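Local structure of 11R-lipoxygenase (Gersemia fruticosa, 3VF1) at residues K489-D494 against T674-G679; A496-N501 against A667-Q672; N263-E268 against M583-F588; L244-E249 against M680-T685. The protein probably adds molecular oxygen to polyunsaturated fatty acids with 11R specificity, using one non-heme iron and responding to calcium. All blocks are in the same frame, centred on the assembly; numbering follows the deposited sequence.

Contact 1. Residues K489-D494 against T674-G679. With FRU (beta-D-fructofuranose), chain C.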
loop_
_atom_site.group_PDB
_atom_site.type_symbol
_atom_site.label_atom_id
_atom_site.label_comp_id
_atom_site.label_asym_id
_atom_site.label_seq_id
_atom_site.Cartn_x
_atom_site.Cartn_y
_atom_site.Cartn_z
ATOM N N LYS A 489 -2.899 20.939 -13.516
ATOM C CA LYS A 489 -3.204 20.973 -12.086
ATOM C C LYS A 489 -3.576 19.587 -11.559
ATOM O O LYS A 489 -4.366 19.454 -10.626
ATOM C CB LYS A 489 -4.314 21.990 -11.805
ATOM C CG LYS A 489 -3.979 23.384 -12.321
ATOM C CD LYS A 489 -5.061 24.403 -12.009
ATOM C CE LYS A 489 -4.907 24.972 -10.609
ATOM N NZ LYS A 489 -5.821 26.124 -10.377
ATOM N N PHE A 490 -2.988 18.565 -12.172
ATOM C CA PHE A 490 -3.130 17.186 -11.726
ATOM C C PHE A 490 -1.877 16.845 -10.920
ATOM O O PHE A 490 -0.946 16.220 -11.427
ATOM C CB PHE A 490 -3.263 16.269 -12.942
ATOM C CG PHE A 490 -3.683 14.859 -12.618
ATOM C CD1 PHE A 490 -3.905 14.446 -11.314
ATOM C CD2 PHE A 490 -3.855 13.939 -13.639
ATOM C CE1 PHE A 490 -4.291 13.143 -11.044
ATOM C CE2 PHE A 490 -4.236 12.642 -13.372
ATOM C CZ PHE A 490 -4.455 12.243 -12.076
ATOM N N TYR A 491 -1.858 17.270 -9.663
ATOM C CA TYR A 491 -0.646 17.232 -8.853
ATOM C C TYR A 491 -0.188 15.814 -8.524
ATOM O O TYR A 491 1.010 15.553 -8.451
ATOM C CB TYR A 491 -0.852 18.039 -7.571
ATOM C CG TYR A 491 -1.239 19.473 -7.841
ATOM C CD1 TYR A 491 -0.599 20.209 -8.828
ATOM C CD2 TYR A 491 -2.260 20.087 -7.125
ATOM C CE1 TYR A 491 -0.950 21.518 -9.087
ATOM C CE2 TYR A 491 -2.621 21.397 -7.379
ATOM C CZ TYR A 491 -1.962 22.107 -8.361
ATOM O OH TYR A 491 -2.313 23.411 -8.620
ATOM N N TYR A 492 -1.132 14.902 -8.321
ATOM C CA TYR A 492 -0.783 13.504 -8.111
ATOM C C TYR A 492 0.031 12.980 -9.287
ATOM O O TYR A 492 1.015 12.272 -9.107
ATOM C CB TYR A 492 -2.031 12.639 -7.951
ATOM C CG TYR A 492 -1.770 11.182 -8.267
ATOM C CD1 TYR A 492 -1.910 10.701 -9.562
ATOM C CD2 TYR A 492 -1.361 10.293 -7.279
ATOM C CE1 TYR A 492 -1.663 9.377 -9.864
ATOM C CE2 TYR A 492 -1.112 8.964 -7.572
ATOM C CZ TYR A 492 -1.265 8.513 -8.867
ATOM O OH TYR A 492 -1.019 7.193 -9.167
ATOM N N LYS A 493 -0.394 13.330 -10.496
ATOM C CA LYS A 493 0.253 12.842 -11.709
ATOM C C LYS A 493 1.685 13.352 -11.820
ATOM O O LYS A 493 2.596 12.592 -12.140
ATOM C CB LYS A 493 -0.555 13.253 -12.942
ATOM C CG LYS A 493 0.156 13.016 -14.268
ATOM C CD LYS A 493 0.873 14.262 -14.767
ATOM C CE LYS A 493 -0.108 15.375 -15.102
ATOM N NZ LYS A 493 0.562 16.580 -15.657
ATOM N N ASP A 494 1.882 14.639 -11.551
ATOM C CA ASP A 494 3.209 15.238 -11.640
ATOM C C ASP A 494 4.173 14.598 -10.646
ATOM O O ASP A 494 5.305 14.258 -10.996
ATOM C CB ASP A 494 3.137 16.745 -11.391
ATOM C CG ASP A 494 2.444 17.491 -12.514
ATOM O OD1 ASP A 494 2.476 17.006 -13.663
ATOM O OD2 ASP A 494 1.871 18.568 -12.249
ATOM N N THR A 674 7.771 21.148 -2.849
ATOM C CA THR A 674 7.677 22.236 -1.885
ATOM C C THR A 674 7.534 23.581 -2.588
ATOM O O THR A 674 6.726 24.417 -2.188
ATOM C CB THR A 674 8.909 22.276 -0.967
ATOM O OG1 THR A 674 8.913 21.121 -0.119
ATOM C CG2 THR A 674 8.900 23.528 -0.105
ATOM N N GLU A 675 8.321 23.785 -3.639
ATOM C CA GLU A 675 8.285 25.040 -4.378
ATOM C C GLU A 675 6.941 25.237 -5.079
ATOM O O GLU A 675 6.427 26.354 -5.145
ATOM C CB GLU A 675 9.432 25.099 -5.388
ATOM C CG GLU A 675 10.797 25.285 -4.741
ATOM C CD GLU A 675 11.932 25.262 -5.744
ATOM O OE1 GLU A 675 11.741 24.712 -6.851
ATOM O OE2 GLU A 675 13.015 25.799 -5.427
ATOM N N ARG A 676 6.374 24.154 -5.597
ATOM C CA ARG A 676 5.068 24.221 -6.244
ATOM C C ARG A 676 3.977 24.508 -5.220
ATOM O O ARG A 676 3.064 25.293 -5.476
ATOM C CB ARG A 676 4.753 22.910 -6.964
ATOM C CG ARG A 676 3.375 22.888 -7.605
ATOM C CD ARG A 676 2.881 21.476 -7.801
ATOM N NE ARG A 676 2.687 20.786 -6.529
ATOM C CZ ARG A 676 2.582 19.465 -6.403
ATOM N NH1 ARG A 676 2.656 18.683 -7.473
ATOM N NH2 ARG A 676 2.408 18.924 -5.205
ATOM N N ASN A 677 4.079 23.866 -4.061
ATOM C CA ASN A 677 3.082 24.011 -3.008
ATOM C C ASN A 677 3.144 25.369 -2.319
ATOM O O ASN A 677 2.314 25.677 -1.463
ATOM C CB ASN A 677 3.260 22.908 -1.961
ATOM C CG ASN A 677 2.757 21.560 -2.439
ATOM O OD1 ASN A 677 2.294 21.420 -3.571
ATOM N ND2 ASN A 677 2.852 20.556 -1.575
ATOM N N GLN A 678 4.127 26.182 -2.691
ATOM C CA GLN A 678 4.331 27.468 -2.040
ATOM C C GLN A 678 3.127 28.389 -2.220
ATOM O O GLN A 678 2.717 28.682 -3.344
ATOM C CB GLN A 678 5.585 28.149 -2.591
ATOM C CG GLN A 678 6.006 29.379 -1.805
ATOM C CD GLN A 678 6.363 29.059 -0.365
ATOM O OE1 GLN A 678 5.850 29.684 0.566
ATOM N NE2 GLN A 678 7.249 28.085 -0.173
ATOM N N GLY A 679 2.564 28.837 -1.102
ATOM C CA GLY A 679 1.493 29.817 -1.119
ATOM C C GLY A 679 0.108 29.240 -1.353
ATOM O O GLY A 679 -0.855 29.988 -1.505
HETATM C C1 FRU C . 4.756 14.990 -16.258
HETATM C C2 FRU C . 4.656 16.146 -17.245
HETATM C C3 FRU C . 5.733 17.189 -16.992
HETATM C C4 FRU C . 5.023 18.508 -17.211
HETATM C C5 FRU C . 3.566 18.191 -16.911
HETATM C C6 FRU C . 2.649 18.993 -17.827
HETATM O O1 FRU C . 4.629 15.479 -14.942
HETATM O O2 FRU C . 4.820 15.669 -18.562
HETATM O O3 FRU C . 6.820 17.043 -17.877
HETATM O O4 FRU C . 5.518 19.532 -16.383
HETATM O O5 FRU C . 3.403 16.795 -17.100
HETATM O O6 FRU C . 1.503 19.426 -17.133
#
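Y491 and R676 bring their CA atoms to within 9.4 Å, the nearest backbone approach here, where the N-terminal end of helix 491-514 meets the C-terminal end of helix 653-676 in the helical lipoxygenase domain. F490 is the N-cap residue of the first helix, and its carbonyl accepts the N-H of D494. Because the backbones stay far apart, the long R676 side chain spans the gap. Its CG lies anti to the backbone N (chi1 177°), and a bend at chi3 lays one guanidinium face over Y491, with NH1 3.6 Å from Y491 CB. The ring and guanidinium planes are 44° apart, so this is oblique packing rather than a stack. The guanidinium is fixed from two directions: NH1 forms a salt bridge with D495, and NE and NH2 grip N677 OD1 side-on from one face of that amide, at 3.1 Å from NE and 3.0 Å from NH2. Shortening R676 to an alanine is likely to leave D495 without its charged mate, N677 OD1 without both guanidinium donors, and a gap beside Y491. On the first turn of helix 491-514, K493 and D494 belong to the glycan pocket. D494 OD1 meets K493 NZ in a salt bridge of 2.8 Å, NZ also donates to fructose O5 over 3.2 Å, and fructose O1 donates to that same D494 OD1 over 2.9 Å.

Contact 2. Residues A496-N501 against A667-Q672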
loop_
_atom_site.group_PDB
_atom_site.type_symbol
_atom_site.label_atom_id
_atom_site.label_comp_id
_atom_site.label_asym_id
_atom_site.label_seq_id
_atom_site.Cartn_x
_atom_site.Cartn_y
_atom_site.Cartn_z
ATOM N N ALA A 496 3.765 11.668 -8.868
ATOM C CA ALA A 496 3.873 10.227 -9.062
ATOM C C ALA A 496 4.839 9.890 -10.197
ATOM O O ALA A 496 5.540 8.881 -10.144
ATOM C CB ALA A 496 2.501 9.629 -9.337
ATOM N N LEU A 497 4.876 10.736 -11.222
ATOM C CA LEU A 497 5.737 10.493 -12.375
ATOM C C LEU A 497 7.204 10.777 -12.055
ATOM O O LEU A 497 8.097 10.141 -12.614
ATOM C CB LEU A 497 5.285 11.326 -13.577
ATOM C CG LEU A 497 4.044 10.815 -14.313
ATOM C CD1 LEU A 497 3.669 11.758 -15.446
ATOM C CD2 LEU A 497 4.269 9.409 -14.846
ATOM N N LEU A 498 7.450 11.728 -11.160
ATOM C CA LEU A 498 8.806 12.001 -10.703
ATOM C C LEU A 498 9.328 10.822 -9.890
ATOM O O LEU A 498 10.463 10.382 -10.069
ATOM C CB LEU A 498 8.846 13.267 -9.846
ATOM C CG LEU A 498 8.602 14.600 -10.556
ATOM C CD1 LEU A 498 8.611 15.736 -9.547
ATOM C CD2 LEU A 498 9.642 14.836 -11.640
ATOM N N LEU A 499 8.484 10.314 -8.998
ATOM C CA LEU A 499 8.862 9.227 -8.105
ATOM C C LEU A 499 9.049 7.927 -8.871
ATOM O O LEU A 499 9.970 7.163 -8.595
ATOM C CB LEU A 499 7.799 9.045 -7.024
ATOM C CG LEU A 499 7.753 10.165 -5.985
ATOM C CD1 LEU A 499 6.365 10.308 -5.392
ATOM C CD2 LEU A 499 8.778 9.900 -4.894
ATOM N N TRP A 500 8.167 7.680 -9.832
ATOM C CA TRP A 500 8.255 6.487 -10.664
ATOM C C TRP A 500 9.601 6.427 -11.379
ATOM O O TRP A 500 10.280 5.402 -11.358
ATOM C CB TRP A 500 7.122 6.473 -11.689
ATOM C CG TRP A 500 7.221 5.346 -12.664
ATOM C CD1 TRP A 500 7.920 5.334 -13.835
ATOM C CD2 TRP A 500 6.602 4.059 -12.553
ATOM N NE1 TRP A 500 7.775 4.119 -14.461
ATOM C CE2 TRP A 500 6.968 3.320 -13.695
ATOM C CE3 TRP A 500 5.774 3.462 -11.600
ATOM C CZ2 TRP A 500 6.535 2.014 -13.909
ATOM C CZ3 TRP A 500 5.343 2.166 -11.814
ATOM C CH2 TRP A 500 5.724 1.456 -12.960
ATOM N N ASN A 501 9.981 7.532 -12.011
ATOM C CA ASN A 501 11.228 7.598 -12.762
ATOM C C ASN A 501 12.457 7.527 -11.859
ATOM O O ASN A 501 13.489 6.986 -12.249
ATOM C CB ASN A 501 11.271 8.874 -13.605
ATOM C CG ASN A 501 10.353 8.805 -14.811
ATOM O OD1 ASN A 501 10.230 7.761 -15.452
ATOM N ND2 ASN A 501 9.703 9.919 -15.127
ATOM N N ALA A 667 15.468 13.871 -2.468
ATOM C CA ALA A 667 15.626 15.178 -1.848
ATOM C C ALA A 667 15.326 16.286 -2.852
ATOM O O ALA A 667 14.833 17.352 -2.483
ATOM C CB ALA A 667 17.035 15.332 -1.292
ATOM N N ASN A 668 15.624 16.030 -4.123
ATOM C CA ASN A 668 15.369 17.007 -5.176
ATOM C C ASN A 668 13.886 17.069 -5.527
ATOM O O ASN A 668 13.361 18.134 -5.852
ATOM C CB ASN A 668 16.196 16.684 -6.421
ATOM C CG ASN A 668 17.691 16.840 -6.184
ATOM O OD1 ASN A 668 18.117 17.576 -5.291
ATOM N ND2 ASN A 668 18.494 16.148 -6.988
ATOM N N ILE A 669 13.216 15.924 -5.460
ATOM C CA ILE A 669 11.779 15.868 -5.693
ATOM C C ILE A 669 11.044 16.596 -4.572
ATOM O O ILE A 669 10.111 17.360 -4.820
ATOM C CB ILE A 669 11.279 14.419 -5.779
ATOM C CG1 ILE A 669 11.753 13.782 -7.086
ATOM C CG2 ILE A 669 9.757 14.370 -5.693
ATOM C CD1 ILE A 669 11.395 12.318 -7.226
ATOM N N THR A 670 11.474 16.353 -3.338
ATOM C CA THR A 670 10.926 17.047 -2.181
ATOM C C THR A 670 10.975 18.552 -2.402
ATOM O O THR A 670 10.014 19.267 -2.124
ATOM C CB THR A 670 11.723 16.718 -0.906
ATOM O OG1 THR A 670 11.518 15.346 -0.550
ATOM C CG2 THR A 670 11.290 17.607 0.249
ATOM N N LYS A 671 12.107 19.026 -2.908
ATOM C CA LYS A 671 12.314 20.449 -3.142
ATOM C C LYS A 671 11.374 20.990 -4.220
ATOM O O LYS A 671 10.848 22.093 -4.090
ATOM C CB LYS A 671 13.775 20.701 -3.525
ATOM C CG LYS A 671 14.107 22.145 -3.847
ATOM C CD LYS A 671 15.611 22.376 -3.832
ATOM C CE LYS A 671 15.984 23.733 -4.412
ATOM N NZ LYS A 671 15.824 23.772 -5.894
ATOM N N GLN A 672 11.159 20.212 -5.277
ATOM C CA GLN A 672 10.240 20.612 -6.341
ATOM C C GLN A 672 8.820 20.749 -5.805
ATOM O O GLN A 672 8.171 21.778 -5.993
ATOM C CB GLN A 672 10.247 19.588 -7.477
ATOM C CG GLN A 672 11.507 19.583 -8.322
ATOM C CD GLN A 672 11.366 18.713 -9.558
ATOM O OE1 GLN A 672 10.382 18.816 -10.293
ATOM N NE2 GLN A 672 12.347 17.845 -9.789
#
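L498 and I669 mark the closest backbone approach, with CA atoms 7.0 Å apart, between two helical segments that run almost antiparallel. Their N-to-C directions differ by 172° and their axes come no nearer than 10.6 Å, a spacing that side chains must fill. Apolar packing does most of this. I669 CG1 is anti to its carbonyl carbon (chi1 -71°), which carries CD1 toward the other helix, where it lies 3.8 Å from L498 CB and, more loosely, 4.3 Å from L499 CD2. The same methyl also reaches main chain, resting 3.6 Å from L498 O; this is van der Waals packing. One mixed contact adds to the seam: Q672, a turn after I669 and on the same side of its helix, extends its chain so that OE1 comes 3.6 Å from the L498 CD1 methyl. No hydrogen bond joins the two segments. L499 reaches further inward, touching C573 of helix 557-579 and L687, and its side chain is about 11 Å from that of the iron ligand H575, while L498 and Q672 lie nearer the solvent. A partly buried seam of this kind, with an isoleucine methyl set against two leucines between near-antiparallel helical segments, belongs to the mainly helical catalytic domain of lipoxygenases.

Contact 3. Residues N263-E268 against M583-F588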
loop_
_atom_site.group_PDB
_atom_site.type_symbol
_atom_site.label_atom_id
_atom_site.label_comp_id
_atom_site.label_asym_id
_atom_site.label_seq_id
_atom_site.Cartn_x
_atom_site.Cartn_y
_atom_site.Cartn_z
ATOM N N ASN A 263 -6.786 15.086 -7.236
ATOM C CA ASN A 263 -5.872 15.285 -6.120
ATOM C C ASN A 263 -6.487 14.887 -4.784
ATOM O O ASN A 263 -6.063 15.360 -3.730
ATOM C CB ASN A 263 -5.427 16.746 -6.076
ATOM C CG ASN A 263 -4.832 17.210 -7.392
ATOM O OD1 ASN A 263 -4.060 16.489 -8.025
ATOM N ND2 ASN A 263 -5.199 18.415 -7.817
ATOM N N GLY A 264 -7.490 14.020 -4.834
ATOM C CA GLY A 264 -8.079 13.473 -3.626
ATOM C C GLY A 264 -7.370 12.196 -3.226
ATOM O O GLY A 264 -6.150 12.175 -3.091
ATOM N N SER A 265 -8.136 11.125 -3.049
ATOM C CA SER A 265 -7.568 9.836 -2.676
ATOM C C SER A 265 -7.751 8.785 -3.768
ATOM O O SER A 265 -7.315 7.645 -3.614
ATOM C CB SER A 265 -8.199 9.340 -1.376
ATOM O OG SER A 265 -7.905 10.219 -0.304
ATOM N N ASN A 266 -8.391 9.169 -4.870
ATOM C CA ASN A 266 -8.688 8.224 -5.941
ATOM C C ASN A 266 -8.618 8.865 -7.324
ATOM O O ASN A 266 -9.641 9.265 -7.880
ATOM C CB ASN A 266 -10.072 7.616 -5.726
ATOM C CG ASN A 266 -10.421 6.580 -6.774
ATOM O OD1 ASN A 266 -9.544 6.062 -7.467
ATOM N ND2 ASN A 266 -11.705 6.267 -6.894
ATOM N N PRO A 267 -7.402 8.963 -7.886
ATOM C CA PRO A 267 -7.167 9.556 -9.205
ATOM C C PRO A 267 -7.098 8.512 -10.319
ATOM O O PRO A 267 -6.392 8.725 -11.304
ATOM C CB PRO A 267 -5.803 10.216 -9.026
ATOM C CG PRO A 267 -5.081 9.286 -8.093
ATOM C CD PRO A 267 -6.135 8.663 -7.195
ATOM N N GLU A 268 -7.829 7.410 -10.172
ATOM C CA GLU A 268 -7.712 6.286 -11.099
ATOM C C GLU A 268 -8.855 6.175 -12.107
ATOM O O GLU A 268 -8.818 5.316 -12.986
ATOM C CB GLU A 268 -7.632 4.975 -10.315
ATOM C CG GLU A 268 -6.304 4.735 -9.619
ATOM C CD GLU A 268 -6.165 3.306 -9.123
ATOM O OE1 GLU A 268 -7.208 2.659 -8.868
ATOM O OE2 GLU A 268 -5.018 2.825 -8.998
ATOM N N MET A 583 -7.924 11.170 5.405
ATOM C CA MET A 583 -8.522 12.048 6.405
ATOM C C MET A 583 -8.894 13.388 5.777
ATOM O O MET A 583 -9.915 13.982 6.116
ATOM C CB MET A 583 -7.580 12.260 7.592
ATOM C CG MET A 583 -8.205 13.069 8.723
ATOM S SD MET A 583 -9.739 12.350 9.354
ATOM C CE MET A 583 -9.099 11.030 10.386
ATOM N N ALA A 584 -8.059 13.857 4.856
ATOM C CA ALA A 584 -8.350 15.074 4.113
ATOM C C ALA A 584 -9.572 14.872 3.223
ATOM O O ALA A 584 -10.297 15.818 2.921
ATOM C CB ALA A 584 -7.150 15.477 3.272
ATOM N N THR A 585 -9.798 13.629 2.811
ATOM C CA THR A 585 -10.866 13.309 1.870
ATOM C C THR A 585 -12.170 12.937 2.572
ATOM O O THR A 585 -13.244 13.382 2.170
ATOM C CB THR A 585 -10.447 12.151 0.940
ATOM O OG1 THR A 585 -9.340 12.564 0.129
ATOM C CG2 THR A 585 -11.598 11.728 0.038
ATOM N N TYR A 586 -12.074 12.124 3.618
ATOM C CA TYR A 586 -13.261 11.617 4.302
ATOM C C TYR A 586 -13.497 12.277 5.659
ATOM O O TYR A 586 -14.535 12.060 6.283
ATOM C CB TYR A 586 -13.163 10.101 4.481
ATOM C CG TYR A 586 -13.096 9.342 3.176
ATOM C CD1 TYR A 586 -14.242 9.116 2.425
ATOM C CD2 TYR A 586 -11.890 8.852 2.697
ATOM C CE1 TYR A 586 -14.187 8.423 1.231
ATOM C CE2 TYR A 586 -11.825 8.157 1.507
ATOM C CZ TYR A 586 -12.976 7.946 0.778
ATOM O OH TYR A 586 -12.913 7.253 -0.407
ATOM N N GLY A 587 -12.535 13.073 6.116
ATOM C CA GLY A 587 -12.670 13.768 7.384
ATOM C C GLY A 587 -14.006 14.480 7.464
ATOM O O GLY A 587 -14.766 14.296 8.414
ATOM N N PHE A 588 -14.287 15.299 6.456
ATOM C CA PHE A 588 -15.584 15.950 6.322
ATOM C C PHE A 588 -16.464 15.098 5.410
ATOM O O PHE A 588 -16.312 15.113 4.189
ATOM C CB PHE A 588 -15.412 17.361 5.758
ATOM C CG PHE A 588 -16.672 18.174 5.763
ATOM C CD1 PHE A 588 -17.205 18.643 6.953
ATOM C CD2 PHE A 588 -17.322 18.477 4.579
ATOM C CE1 PHE A 588 -18.367 19.393 6.960
ATOM C CE2 PHE A 588 -18.482 19.227 4.580
ATOM C CZ PHE A 588 -19.005 19.685 5.771
#
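S265, in the loop that follows helix 254-263, meets T585 of the short helix 582-586, just beyond the helix that supplies iron ligands H575 and N579. The contact is buried and small, 106 Å² in all, and is centred on two hydroxyls. S265 OG and T585 OG1 are 2.8 Å apart and share a hydrogen bond. The backbones come close enough for this, with the CA atoms of G264 and T585 6.2 Å apart and G264 C 3.9 Å from T585 OG1. On T585 the two branches divide the work: OG1 stands anti to the carbonyl carbon (chi1 -64°), where it serves both S265 and the backbone carbonyl of S581 one turn earlier, while CG2 lies over the centre of the neighbouring Y586 ring, 3.8 Å above its plane. S265 OG finds its strongest polar partner outside the two segments, in S581 OG, and the S265 side chain packs on H387 of helix 369-410. S265 is about 8 Å from the iron ligands N579 and H392, side chain to side chain, and about 11 Å from the iron. The chemistry is thus that of a compact hydroxyl cluster: S265 OG pairs with the hydroxyls of T585 and S581, and T585 OG1 also with the S581 carbonyl, which ties the loop to the turn that follows N579.

Contact 4. Residues L244-E249 against M680-T685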
loop_
_atom_site.group_PDB
_atom_site.type_symbol
_atom_site.label_atom_id
_atom_site.label_comp_id
_atom_site.label_asym_id
_atom_site.label_seq_id
_atom_site.Cartn_x
_atom_site.Cartn_y
_atom_site.Cartn_z
ATOM N N LEU A 244 -9.041 20.244 11.118
ATOM C CA LEU A 244 -10.166 20.357 10.196
ATOM C C LEU A 244 -9.697 20.281 8.747
ATOM O O LEU A 244 -8.882 21.098 8.314
ATOM C CB LEU A 244 -10.899 21.681 10.424
ATOM C CG LEU A 244 -12.141 21.913 9.561
ATOM C CD1 LEU A 244 -13.332 21.148 10.119
ATOM C CD2 LEU A 244 -12.451 23.397 9.451
ATOM N N PRO A 245 -10.212 19.302 7.987
ATOM C CA PRO A 245 -9.857 19.205 6.567
ATOM C C PRO A 245 -10.258 20.461 5.803
ATOM O O PRO A 245 -11.269 21.077 6.135
ATOM C CB PRO A 245 -10.679 18.011 6.077
ATOM C CG PRO A 245 -10.994 17.225 7.297
ATOM C CD PRO A 245 -11.124 18.223 8.402
ATOM N N HIS A 246 -9.476 20.832 4.796
ATOM C CA HIS A 246 -9.810 21.984 3.968
ATOM C C HIS A 246 -11.134 21.753 3.247
ATOM O O HIS A 246 -11.843 22.704 2.916
ATOM C CB HIS A 246 -8.697 22.265 2.956
ATOM C CG HIS A 246 -7.443 22.802 3.572
ATOM N ND1 HIS A 246 -6.298 22.047 3.709
ATOM C CD2 HIS A 246 -7.157 24.016 4.097
ATOM C CE1 HIS A 246 -5.359 22.776 4.286
ATOM N NE2 HIS A 246 -5.855 23.974 4.532
ATOM N N ALA A 247 -11.462 20.486 3.013
ATOM C CA ALA A 247 -12.725 20.122 2.378
ATOM C C ALA A 247 -13.901 20.810 3.067
ATOM O O ALA A 247 -14.841 21.259 2.411
ATOM C CB ALA A 247 -12.910 18.612 2.403
ATOM N N ALA A 248 -13.842 20.896 4.392
ATOM C CA ALA A 248 -14.899 21.532 5.172
ATOM C C ALA A 248 -15.192 22.947 4.674
ATOM O O ALA A 248 -16.306 23.451 4.829
ATOM C CB ALA A 248 -14.516 21.567 6.644
ATOM N N GLU A 249 -14.192 23.577 4.070
ATOM C CA GLU A 249 -14.289 24.974 3.668
ATOM C C GLU A 249 -14.550 25.149 2.171
ATOM O O GLU A 249 -14.898 26.244 1.729
ATOM C CB GLU A 249 -12.995 25.700 4.042
ATOM C CG GLU A 249 -12.548 25.467 5.477
ATOM C CD GLU A 249 -11.085 25.812 5.699
ATOM O OE1 GLU A 249 -10.266 25.555 4.789
ATOM O OE2 GLU A 249 -10.753 26.343 6.783
ATOM N N MET A 680 0.001 27.915 -1.385
ATOM C CA MET A 680 -1.288 27.264 -1.582
ATOM C C MET A 680 -2.032 27.122 -0.262
ATOM O O MET A 680 -1.418 27.001 0.800
ATOM C CB MET A 680 -1.109 25.881 -2.208
ATOM C CG MET A 680 -0.639 25.901 -3.649
ATOM S SD MET A 680 -0.624 24.253 -4.376
ATOM C CE MET A 680 -0.212 24.636 -6.080
ATOM N N VAL A 681 -3.359 27.139 -0.334
ATOM C CA VAL A 681 -4.191 26.933 0.843
ATOM C C VAL A 681 -4.253 25.449 1.179
ATOM O O VAL A 681 -4.131 25.058 2.338
ATOM C CB VAL A 681 -5.620 27.461 0.625
ATOM C CG1 VAL A 681 -6.514 27.075 1.793
ATOM C CG2 VAL A 681 -5.605 28.971 0.433
ATOM N N SER A 682 -4.440 24.630 0.151
ATOM C CA SER A 682 -4.497 23.184 0.321
ATOM C C SER A 682 -3.488 22.499 -0.597
ATOM O O SER A 682 -3.852 21.976 -1.651
ATOM C CB SER A 682 -5.906 22.669 0.026
ATOM O OG SER A 682 -5.997 21.278 0.282
ATOM N N PRO A 683 -2.207 22.504 -0.201
ATOM C CA PRO A 683 -1.156 21.886 -1.015
ATOM C C PRO A 683 -1.290 20.367 -1.086
ATOM O O PRO A 683 -1.756 19.744 -0.132
ATOM C CB PRO A 683 0.127 22.264 -0.270
ATOM C CG PRO A 683 -0.303 22.492 1.135
ATOM C CD PRO A 683 -1.672 23.084 1.042
ATOM N N TYR A 684 -0.891 19.785 -2.212
ATOM C CA TYR A 684 -0.856 18.335 -2.344
ATOM C C TYR A 684 0.462 17.826 -1.765
ATOM O O TYR A 684 1.533 18.088 -2.312
ATOM C CB TYR A 684 -0.996 17.919 -3.807
ATOM C CG TYR A 684 -1.111 16.424 -3.988
ATOM C CD1 TYR A 684 -2.326 15.779 -3.821
ATOM C CD2 TYR A 684 -0.002 15.658 -4.318
ATOM C CE1 TYR A 684 -2.436 14.411 -3.980
ATOM C CE2 TYR A 684 -0.101 14.292 -4.478
ATOM C CZ TYR A 684 -1.323 13.673 -4.310
ATOM O OH TYR A 684 -1.428 12.309 -4.467
ATOM N N THR A 685 0.376 17.097 -0.657
ATOM C CA THR A 685 1.557 16.764 0.132
ATOM C C THR A 685 1.737 15.268 0.360
ATOM O O THR A 685 2.624 14.854 1.104
ATOM C CB THR A 685 1.474 17.433 1.512
ATOM O OG1 THR A 685 0.298 16.977 2.194
ATOM C CG2 THR A 685 1.413 18.946 1.368
#
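H246 turns one face of its imidazole toward V681 and S682, and the nearest CA pair, H246 with S682, is 6.6 Å apart. The main interaction over the ring is CH-pi: S682 CB stands 4.1 Å from the centroid of the H246 ring, 27° off the ring normal, and therefore over the face. S682 OG is anti to the backbone N (chi1 -176°), which places it 3.5 Å from H246 ND1 without forming a hydrogen bond. A polar approach over the same ring comes from the main chain. V681 O lies 3.0 Å from H246 NE2, yet it sits above the ring rather than in line with an N-H, so the angle rules out a hydrogen bond. Van der Waals contact completes the set, with V681 CG1 3.9 Å from H246 CD2. W256 of helix 254-263 touches both H246 and S682, a neighbour common to the two segments. Replacing H246 by an alanine is likely to take the aromatic face from under S682 CB and open a gap beside V681. This surface contact, centred 23 Å from the middle of the chain, joins the turn leading into helix 247-250 to the segment after helix 653-676, part of the C-terminal tail that in lipoxygenases runs inward to the iron, here ending at the ligand I698.

In the fold
Contacts 1 and 2 join the same two helices, 491-514 and 653-676, with centres 11 Å apart, and the fructose is bound by K493 and D494 of contact 1 and touched by L497 of segment 496-501. Contact 1 meets contact 3 through N263, whose ND2 is 3.1 Å from K489 O, and contact 4 through N677, whose ND2 is 2.9 Å from Y684 O. Contacts 3 and 4, 11 Å apart between centres, touch where P245 CG packs 3.6 Å from M583 O. Contact 2 touches neither contact 3 nor contact 4. Contact 3 lies nearest the iron site, the S265 side chain being about 11 Å from the metal, whereas contacts 1 and 4 lie toward the surface.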